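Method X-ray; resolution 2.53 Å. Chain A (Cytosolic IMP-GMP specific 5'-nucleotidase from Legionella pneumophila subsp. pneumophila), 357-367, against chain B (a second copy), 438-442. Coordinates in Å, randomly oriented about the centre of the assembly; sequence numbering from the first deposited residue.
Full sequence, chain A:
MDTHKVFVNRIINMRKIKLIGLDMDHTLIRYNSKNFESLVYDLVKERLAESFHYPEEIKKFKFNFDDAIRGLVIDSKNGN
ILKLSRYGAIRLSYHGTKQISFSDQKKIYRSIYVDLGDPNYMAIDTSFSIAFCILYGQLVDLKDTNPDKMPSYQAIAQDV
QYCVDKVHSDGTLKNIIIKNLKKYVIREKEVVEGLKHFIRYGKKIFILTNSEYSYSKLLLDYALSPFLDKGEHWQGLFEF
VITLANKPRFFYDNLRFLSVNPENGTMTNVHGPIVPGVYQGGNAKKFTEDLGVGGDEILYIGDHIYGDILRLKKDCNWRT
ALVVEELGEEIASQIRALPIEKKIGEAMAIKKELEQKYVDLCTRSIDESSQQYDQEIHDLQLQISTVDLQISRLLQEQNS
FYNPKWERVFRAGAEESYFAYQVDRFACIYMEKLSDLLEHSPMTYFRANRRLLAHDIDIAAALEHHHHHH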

# COMPACT_ATOMS: atom_id res chain seq x y z
N LYS A 357 -44.18 -25.00 1.53
CA LYS A 357 -45.07 -26.00 2.09
C LYS A 357 -44.19 -27.01 2.82
O LYS A 357 -44.60 -27.59 3.82
CB LYS A 357 -45.86 -26.72 0.99
CG LYS A 357 -46.82 -25.83 0.23
CD LYS A 357 -47.59 -26.62 -0.84
CE LYS A 357 -48.50 -27.68 -0.20
NZ LYS A 357 -49.35 -28.41 -1.19
N TYR A 358 -42.97 -27.21 2.32
CA TYR A 358 -42.05 -28.16 2.97
C TYR A 358 -41.69 -27.71 4.39
O TYR A 358 -41.91 -28.45 5.35
CB TYR A 358 -40.74 -28.30 2.17
CG TYR A 358 -39.74 -29.25 2.81
CD1 TYR A 358 -39.66 -30.59 2.41
CD2 TYR A 358 -38.88 -28.82 3.82
CE1 TYR A 358 -38.74 -31.47 2.99
CE2 TYR A 358 -37.95 -29.70 4.41
CZ TYR A 358 -37.89 -31.02 3.99
OH TYR A 358 -36.98 -31.89 4.55
N VAL A 359 -41.13 -26.52 4.52
CA VAL A 359 -40.74 -25.99 5.81
C VAL A 359 -41.94 -25.89 6.75
O VAL A 359 -41.81 -26.11 7.94
CB VAL A 359 -40.04 -24.60 5.69
CG1 VAL A 359 -38.78 -24.73 4.85
CG2 VAL A 359 -40.97 -23.59 5.08
N ASP A 360 -43.12 -25.57 6.21
CA ASP A 360 -44.31 -25.48 7.06
C ASP A 360 -44.54 -26.83 7.74
O ASP A 360 -44.69 -26.88 8.96
CB ASP A 360 -45.53 -25.07 6.24
CG ASP A 360 -45.47 -23.62 5.78
OD1 ASP A 360 -46.37 -23.17 5.04
OD2 ASP A 360 -44.49 -22.93 6.16
N LEU A 361 -44.55 -27.92 6.98
CA LEU A 361 -44.74 -29.24 7.57
C LEU A 361 -43.58 -29.59 8.49
O LEU A 361 -43.79 -30.09 9.59
CB LEU A 361 -44.88 -30.30 6.47
CG LEU A 361 -46.24 -30.34 5.77
CD1 LEU A 361 -46.62 -28.96 5.26
CD2 LEU A 361 -46.20 -31.34 4.63
N CYS A 362 -42.36 -29.33 8.04
CA CYS A 362 -41.16 -29.60 8.84
C CYS A 362 -41.19 -28.79 10.14
O CYS A 362 -40.67 -29.22 11.17
CB CYS A 362 -39.90 -29.24 8.03
SG CYS A 362 -38.30 -29.37 8.91
N THR A 363 -41.80 -27.62 10.07
CA THR A 363 -41.92 -26.72 11.22
C THR A 363 -43.19 -27.08 11.99
O THR A 363 -43.39 -26.66 13.13
CB THR A 363 -42.00 -25.23 10.75
OG1 THR A 363 -41.42 -24.38 11.75
CG2 THR A 363 -43.44 -24.81 10.52
N ARG A 364 -44.05 -27.88 11.36
CA ARG A 364 -45.32 -28.31 11.94
C ARG A 364 -45.14 -29.62 12.70
O ARG A 364 -46.04 -30.07 13.41
CB ARG A 364 -46.35 -28.50 10.83
CG ARG A 364 -47.74 -28.92 11.28
CD ARG A 364 -48.67 -28.96 10.08
NE ARG A 364 -50.06 -29.18 10.46
CZ ARG A 364 -50.52 -30.30 11.00
NH1 ARG A 364 -51.81 -30.41 11.31
NH2 ARG A 364 -49.70 -31.32 11.22
N SER A 365 -43.97 -30.23 12.54
CA SER A 365 -43.67 -31.48 13.22
C SER A 365 -42.93 -31.20 14.52
O SER A 365 -42.53 -32.12 15.23
CB SER A 365 -42.81 -32.37 12.31
OG SER A 365 -43.53 -32.76 11.15
N ILE A 366 -42.74 -29.92 14.82
CA ILE A 366 -42.07 -29.51 16.05
C ILE A 366 -43.12 -28.90 17.00
O ILE A 366 -42.94 -28.91 18.23
CB ILE A 366 -40.96 -28.46 15.77
CG1 ILE A 366 -40.03 -28.98 14.67
CG2 ILE A 366 -40.16 -28.18 17.04
CD1 ILE A 366 -38.97 -27.99 14.24
N ASP A 367 -44.20 -28.38 16.41
CA ASP A 367 -45.30 -27.79 17.17
C ASP A 367 -46.28 -28.91 17.56
O ASP A 367 -47.42 -28.65 17.93
CB ASP A 367 -46.06 -26.74 16.34
CG ASP A 367 -45.25 -25.47 16.11
OD1 ASP A 367 -44.57 -25.00 17.05
OD2 ASP A 367 -45.32 -24.92 14.99
N LEU B 438 -32.03 -24.23 9.51
CA LEU B 438 -32.17 -25.62 9.96
C LEU B 438 -33.55 -26.22 9.77
O LEU B 438 -33.73 -27.42 9.94
CB LEU B 438 -31.73 -25.76 11.42
CG LEU B 438 -30.30 -25.31 11.73
CD1 LEU B 438 -30.06 -25.42 13.22
CD2 LEU B 438 -29.31 -26.15 10.96
N GLU B 439 -34.51 -25.39 9.40
CA GLU B 439 -35.88 -25.85 9.20
C GLU B 439 -36.06 -26.29 7.74
O GLU B 439 -37.09 -26.85 7.35
CB GLU B 439 -36.85 -24.71 9.51
CG GLU B 439 -38.11 -25.15 10.20
CD GLU B 439 -37.86 -25.49 11.65
OE1 GLU B 439 -37.81 -24.56 12.48
OE2 GLU B 439 -37.70 -26.69 11.95
N HIS B 440 -35.06 -25.99 6.92
CA HIS B 440 -35.06 -26.37 5.52
C HIS B 440 -34.47 -27.76 5.39
O HIS B 440 -33.91 -28.31 6.34
CB HIS B 440 -34.23 -25.40 4.69
CG HIS B 440 -34.90 -24.09 4.45
ND1 HIS B 440 -35.21 -23.21 5.46
CD2 HIS B 440 -35.34 -23.51 3.31
CE1 HIS B 440 -35.82 -22.15 4.96
NE2 HIS B 440 -35.91 -22.31 3.65
N SER B 441 -34.58 -28.32 4.20
CA SER B 441 -34.05 -29.65 3.93
C SER B 441 -32.53 -29.61 3.87
O SER B 441 -31.95 -28.81 3.14
CB SER B 441 -34.59 -30.15 2.59
OG SER B 441 -33.92 -31.33 2.20
N PRO B 442 -31.86 -30.47 4.64
CA PRO B 442 -30.40 -30.46 4.59
C PRO B 442 -29.86 -30.90 3.23
O PRO B 442 -28.68 -31.19 3.10
CB PRO B 442 -30.00 -31.42 5.71
CG PRO B 442 -31.17 -32.34 5.78
CD PRO B 442 -32.34 -31.43 5.64

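This is a packing contact, in which one side of a chain A helix and residues beyond it lie against a short irregular segment of chain B, without a clear hydrogen bond between the two stretches. Together they bury 348 Å² of surface.

Within the helix, the residues that face chain B follow its periodicity. Tyr A358, Val A359 and Cys A362 direct their CA-to-CB bonds toward chain B, while that of Asp A360 points away; beyond the helix, Ile A366 also points toward chain B. The backbone bonds from Cys A362 N to Tyr A358 O (2.9 Å) and from Thr A363 N to Val A359 O (2.6 Å) belong to the helix.

Val A359 CG1 lies 3.8 Å from the centroid of the His B440 ring, 1° off the ring normal, so the methyl sits squarely over the face in a CH-pi interaction. A branched aliphatic side chain suits this place because it is compact and offers a methyl to the flat pi surface.

Glu B439 is the most heavily covered residue. Its carbonyl meets the helix: Glu B439 O lies 3.7 Å from Val A359 CG1 and 3.2 Å from Cys A362 SG, a distance that does not by itself settle a hydrogen bond. The short cysteine side chain places its polarizable SG beside the carbonyl oxygen. The carboxyl group of Glu B439 reaches further along chain A, where Glu B439 OE1 is 3.7 Å from Thr A363 OG1 and Glu B439 OE2 is 2.9 Å from Ile A366 CD1, a tight approach of a carboxyl oxygen to a methyl that offers it no polar partner.

Tyr A358, with chi1 in the t well, extends its ring along the chain B backbone. Glu B439 O approaches the ring edge, 4.2 Å from Tyr A358 CE2, and Tyr A358 OH reaches to 3.5 Å from Ser B441 CB.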